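Local atomic coordinates of beta-hexosaminidase Amuc_2018 (Akkermansia muciniphila, PDB entry 6JEB), a protein that hydrolyses terminal non-reducing N-acetylglucosamine and N-acetylgalactosamine residues from beta-N-acetylhexosaminides, including N-glycans and chitobiose, as a glycoside hydrolase of family 20. Residues K387-G390 with H391-G394. Sequence-based numbering, arbitrary orientation.
Sequences KEAG and HIRG
A type I beta turn from A389 to I392 carries the chain out of the short helix 386-389 and into strand 392-399, the eighth and last strand of the parallel sheet of the catalytic TIM barrel. It is closed by the backbone hydrogen bond from I392 N to A389 O, 3.1 Å long with an N-H...O angle of 162°, so the N-H points fairly straight at the oxygen. An apolar contact runs beside this bond: I392 CD1 reaches A389 CB at 3.7 Å, and I392 also packs on I333 of helix 329-339.

In H391, chi1 of 62° sets CG between the backbone N and the carbonyl carbon, which brings the imidazole beside E388 O. The CE1 edge of H391 then meets E388 O at 3.2 Å, with the oxygen near the ring plane, a geometry compatible with a weak C-H...O attraction. On the same ring, H391 ND1 lies 3.0 Å from the O of a water, which also donates weakly to K387 O, while NE2 is hydrogen-bonded to I333 O and T336 OG1 of helix 329-339. The bond to a carbonyl oxygen implies that NE2 carries a proton. Partners at both nitrogens probably restrain the ring's rotation, and H391 ties the entry to the last barrel strand to helix 329-339.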
ATOM      1  N   LYS A 387     -21.319  13.516  -4.558  1.00 42.36           N
ATOM      2  CA  LYS A 387     -21.833  13.156  -5.875  1.00 46.77           C
ATOM      3  C   LYS A 387     -20.728  13.092  -6.923  1.00 45.75           C
ATOM      4  O   LYS A 387     -20.861  12.354  -7.904  1.00 48.71           O
ATOM      5  CB  LYS A 387     -22.954  14.105  -6.310  1.00 54.17           C
ATOM      6  CG  LYS A 387     -23.707  13.627  -7.547  1.00 61.77           C
ATOM      7  CD  LYS A 387     -24.159  12.179  -7.375  1.00 66.75           C
ATOM      8  CE  LYS A 387     -23.850  11.336  -8.605  1.00 69.14           C
ATOM      9  NZ  LYS A 387     -23.884   9.878  -8.290  1.00 70.80           N
ATOM     10  N   GLU A 388     -19.628  13.820  -6.724  1.00 40.03           N
ATOM     11  CA  GLU A 388     -18.516  13.786  -7.663  1.00 36.48           C
ATOM     12  C   GLU A 388     -17.395  12.844  -7.245  1.00 31.80           C
ATOM     13  O   GLU A 388     -16.601  12.439  -8.101  1.00 31.05           O
ATOM     14  CB  GLU A 388     -17.931  15.189  -7.850  1.00 38.33           C
ATOM     15  CG  GLU A 388     -18.901  16.184  -8.478  1.00 43.39           C
ATOM     16  CD  GLU A 388     -18.324  17.585  -8.553  1.00 49.13           C
ATOM     17  OE1 GLU A 388     -17.081  17.720  -8.577  1.00 51.46           O
ATOM     18  OE2 GLU A 388     -19.113  18.552  -8.577  1.00 52.93           O
ATOM     19  N   ALA A 389     -17.310  12.481  -5.964  1.00 29.79           N
ATOM     20  CA  ALA A 389     -16.151  11.748  -5.462  1.00 27.64           C
ATOM     21  C   ALA A 389     -16.509  10.534  -4.611  1.00 25.95           C
ATOM     22  O   ALA A 389     -15.625   9.979  -3.944  1.00 27.01           O
ATOM     23  CB  ALA A 389     -15.214  12.687  -4.694  1.00 28.75           C
ATOM     24  N   GLY A 390     -17.765  10.091  -4.629  1.00 25.86           N
ATOM     25  CA  GLY A 390     -18.164   8.975  -3.788  1.00 25.24           C
ATOM     26  C   GLY A 390     -17.602   7.636  -4.211  1.00 23.20           C
ATOM     27  O   GLY A 390     -17.665   6.681  -3.430  1.00 24.77           O
ATOM     28  N   HIS A 391     -17.067   7.546  -5.424  1.00 22.20           N
ATOM     29  CA  HIS A 391     -16.419   6.338  -5.910  1.00 20.02           C
ATOM     30  C   HIS A 391     -14.981   6.210  -5.422  1.00 19.12           C
ATOM     31  O   HIS A 391     -14.313   5.224  -5.756  1.00 18.74           O
ATOM     32  CB  HIS A 391     -16.464   6.308  -7.441  1.00 20.99           C
ATOM     33  CG  HIS A 391     -15.723   7.440  -8.080  1.00 22.07           C
ATOM     34  ND1 HIS A 391     -16.057   8.760  -7.865  1.00 24.13           N
ATOM     35  CD2 HIS A 391     -14.661   7.449  -8.920  1.00 21.77           C
ATOM     36  CE1 HIS A 391     -15.232   9.534  -8.547  1.00 23.95           C
ATOM     37  NE2 HIS A 391     -14.372   8.764  -9.191  1.00 22.52           N
ATOM     38  N   ILE A 392     -14.491   7.173  -4.647  1.00 17.49           N
ATOM     39  CA  ILE A 392     -13.174   7.066  -4.027  1.00 16.25           C
ATOM     40  C   ILE A 392     -13.291   6.155  -2.812  1.00 16.65           C
ATOM     41  O   ILE A 392     -14.078   6.421  -1.896  1.00 18.69           O
ATOM     42  CB  ILE A 392     -12.624   8.444  -3.634  1.00 15.57           C
ATOM     43  CG1 ILE A 392     -12.413   9.306  -4.880  1.00 17.13           C
ATOM     44  CG2 ILE A 392     -11.322   8.298  -2.840  1.00 17.98           C
ATOM     45  CD1 ILE A 392     -12.067  10.756  -4.572  1.00 19.43           C
ATOM     46  N   ARG A 393     -12.512   5.074  -2.809  1.00 16.02           N
ATOM     47  CA  ARG A 393     -12.557   4.085  -1.743  1.00 15.91           C
ATOM     48  C   ARG A 393     -11.601   4.394  -0.604  1.00 13.94           C
ATOM     49  O   ARG A 393     -11.774   3.841   0.490  1.00 15.09           O
ATOM     50  CB  ARG A 393     -12.229   2.692  -2.292  1.00 17.91           C
ATOM     51  CG  ARG A 393     -13.174   2.221  -3.392  1.00 20.52           C
ATOM     52  CD  ARG A 393     -12.737   0.874  -3.947  1.00 25.41           C
ATOM     53  NE  ARG A 393     -12.766  -0.181  -2.936  1.00 27.03           N
ATOM     54  CZ  ARG A 393     -12.390  -1.437  -3.156  1.00 28.24           C
ATOM     55  NH1 ARG A 393     -11.956  -1.799  -4.357  1.00 27.12           N
ATOM     56  NH2 ARG A 393     -12.449  -2.335  -2.178  1.00 30.74           N
ATOM     57  N   GLY A 394     -10.604   5.241  -0.822  1.00 14.34           N
ATOM     58  CA  GLY A 394      -9.699   5.583   0.256  1.00 13.73           C
ATOM     59  C   GLY A 394      -8.339   6.021  -0.270  1.00 13.06           C
ATOM     60  O   GLY A 394      -8.227   6.581  -1.360  1.00 14.62           O
TER
HETATM   61  O   HOH W   1     -18.985   9.411  -7.854  1.00 43.10           O